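Local structure of putative nucleotide sugar epimerase/ dehydratase (Bordetella bronchiseptica, 2Q1S) at residues A294-A297 with T298-E302. The protein binds NADH in a Rossmann fold and probably acts as a nucleotide-sugar epimerase or dehydratase in the biosynthesis of lipopolysaccharide O-antigen. Numbering follows the deposited sequence.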
ATOM      1  N   ALA A 294      10.432  17.086  28.046  1.00 48.95           N
ATOM      2  CA  ALA A 294      10.985  17.993  29.069  1.00 50.99           C
ATOM      3  C   ALA A 294      12.319  17.479  29.629  1.00 52.77           C
ATOM      4  O   ALA A 294      13.247  18.271  29.791  1.00 54.27           O
ATOM      5  CB  ALA A 294       9.992  18.252  30.191  1.00 50.66           C
ATOM      6  N   ASP A 295      12.407  16.167  29.896  1.00 54.24           N
ATOM      7  CA  ASP A 295      13.624  15.562  30.446  1.00 55.13           C
ATOM      8  C   ASP A 295      14.724  15.480  29.400  1.00 56.45           C
ATOM      9  O   ASP A 295      15.892  15.725  29.701  1.00 56.20           O
ATOM     10  CB  ASP A 295      13.350  14.184  31.050  1.00 55.70           C
ATOM     11  CG  ASP A 295      12.594  14.268  32.362  1.00 56.87           C
ATOM     12  OD1 ASP A 295      12.475  15.385  32.921  1.00 59.21           O
ATOM     13  OD2 ASP A 295      12.122  13.223  32.847  1.00 58.88           O
ATOM     14  N   LEU A 296      14.337  15.138  28.172  1.00 56.78           N
ATOM     15  CA  LEU A 296      15.264  15.249  27.035  1.00 58.30           C
ATOM     16  C   LEU A 296      15.919  16.641  26.986  1.00 58.60           C
ATOM     17  O   LEU A 296      17.157  16.770  27.008  1.00 59.83           O
ATOM     18  CB  LEU A 296      14.550  14.912  25.712  1.00 58.23           C
ATOM     19  CG  LEU A 296      15.421  14.861  24.446  1.00 59.34           C
ATOM     20  CD1 LEU A 296      16.132  13.510  24.349  1.00 61.47           C
ATOM     21  CD2 LEU A 296      14.580  15.101  23.175  1.00 58.79           C
ATOM     22  N   ALA A 297      15.088  17.687  26.969  1.00 58.49           N
ATOM     23  CA  ALA A 297      15.584  19.076  26.938  1.00 58.07           C
ATOM     24  C   ALA A 297      16.443  19.400  28.158  1.00 58.55           C
ATOM     25  O   ALA A 297      17.488  20.040  28.025  1.00 58.30           O
ATOM     26  CB  ALA A 297      14.423  20.055  26.813  1.00 57.68           C
ATOM     27  N   THR A 298      16.004  18.954  29.336  1.00 58.36           N
ATOM     28  CA  THR A 298      16.740  19.191  30.573  1.00 59.92           C
ATOM     29  C   THR A 298      18.163  18.631  30.457  1.00 60.11           C
ATOM     30  O   THR A 298      19.135  19.349  30.707  1.00 59.77           O
ATOM     31  CB  THR A 298      15.982  18.603  31.796  1.00 59.65           C
ATOM     32  OG1 THR A 298      14.791  19.379  32.021  1.00 60.19           O
ATOM     33  CG2 THR A 298      16.866  18.638  33.024  1.00 60.39           C
ATOM     34  N   LYS A 299      18.255  17.367  30.019  1.00 60.70           N
ATOM     35  CA  LYS A 299      19.525  16.638  29.864  1.00 61.20           C
ATOM     36  C   LYS A 299      20.451  17.295  28.838  1.00 61.07           C
ATOM     37  O   LYS A 299      21.633  17.488  29.091  1.00 62.86           O
ATOM     38  CB  LYS A 299      19.255  15.191  29.444  1.00 61.14           C
ATOM     39  CG  LYS A 299      18.743  14.293  30.570  1.00 61.22           C
ATOM     40  CD  LYS A 299      17.931  13.135  30.002  1.00 62.48           C
ATOM     41  CE  LYS A 299      17.775  11.980  30.983  1.00 62.10           C
ATOM     42  NZ  LYS A 299      17.177  12.305  32.292  1.00 62.93           N
ATOM     43  N   ILE A 300      19.904  17.627  27.675  1.00 61.46           N
ATOM     44  CA  ILE A 300      20.663  18.313  26.638  1.00 61.29           C
ATOM     45  C   ILE A 300      21.198  19.667  27.131  1.00 62.15           C
ATOM     46  O   ILE A 300      22.367  20.012  26.903  1.00 61.61           O
ATOM     47  CB  ILE A 300      19.816  18.473  25.349  1.00 61.16           C
ATOM     48  CG1 ILE A 300      19.572  17.110  24.703  1.00 59.77           C
ATOM     49  CG2 ILE A 300      20.526  19.407  24.348  1.00 59.90           C
ATOM     50  CD1 ILE A 300      18.518  17.136  23.593  1.00 60.65           C
ATOM     51  N   ASN A 301      20.355  20.434  27.815  1.00 62.53           N
ATOM     52  CA  ASN A 301      20.799  21.702  28.387  1.00 63.44           C
ATOM     53  C   ASN A 301      21.938  21.488  29.388  1.00 64.37           C
ATOM     54  O   ASN A 301      22.964  22.172  29.331  1.00 64.63           O
ATOM     55  CB  ASN A 301      19.621  22.465  29.005  1.00 63.10           C
ATOM     56  CG  ASN A 301      18.772  23.206  27.958  1.00 62.56           C
ATOM     57  OD1 ASN A 301      19.163  23.357  26.792  1.00 61.41           O
ATOM     58  ND2 ASN A 301      17.609  23.685  28.384  1.00 60.18           N
ATOM     59  N   GLU A 302      21.787  20.495  30.267  1.00 65.82           N
ATOM     60  CA  GLU A 302      22.795  20.254  31.300  1.00 67.16           C
ATOM     61  C   GLU A 302      24.141  19.794  30.700  1.00 66.85           C
ATOM     62  O   GLU A 302      25.196  20.232  31.155  1.00 67.04           O
ATOM     63  CB  GLU A 302      22.258  19.311  32.389  1.00 67.76           C
ATOM     64  CG  GLU A 302      22.613  17.827  32.230  1.00 72.64           C
ATOM     65  CD  GLU A 302      23.939  17.467  32.905  1.00 75.69           C
ATOM     66  OE1 GLU A 302      24.423  18.249  33.749  1.00 78.24           O
ATOM     67  OE2 GLU A 302      24.495  16.394  32.577  1.00 79.74           O
TER
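Thr298 donates twice to the carbonyl of Ala294, one turn earlier in helix 293-304. Its backbone N lies 2.9 Å from Ala294 O, and its OG1 is also 2.9 Å from Ala294 O. The two donors approach from opposite faces of the carbonyl plane, with the hydroxyl 38° out of it. OG1 sits beside its own backbone N (chi1 -69°), which turns the hydroxyl back toward the preceding turn. Such a bond to the carbonyl four residues earlier is common for helical threonines. Arg312 NH1 makes a weak hydrogen bond to the same OG1 and a long, weak ion pair with Asp295 OD1.

The other three carbonyls of 294-297 are satisfied by regular helical bonds. Lys299 N donates to Asp295 O, Ile300 N to Leu296 O and Asn301 N to Ala297 O. The aliphatic chain of Lys299 runs past Asp295 O, with CD at 3.3 Å from that oxygen. Asn301 OD1 accepts from Asn306 ND2 further along the chain.

Leu296 and Ile300 run alongside each other, with Leu296 CG 3.9 Å from Ile300 CD1. Both pack on helix 234-243, while Lys299 lies against helix 343-356. The Leu296 side chain is about 7 Å from that of Arg258, a UDP-binding residue, though this chain holds no UDP.

The threonine hydroxyl thus spends its proton inside the helix. Lys299 NZ and Asp295 OD2, 5.2 Å apart, probably attract each other without a salt bridge.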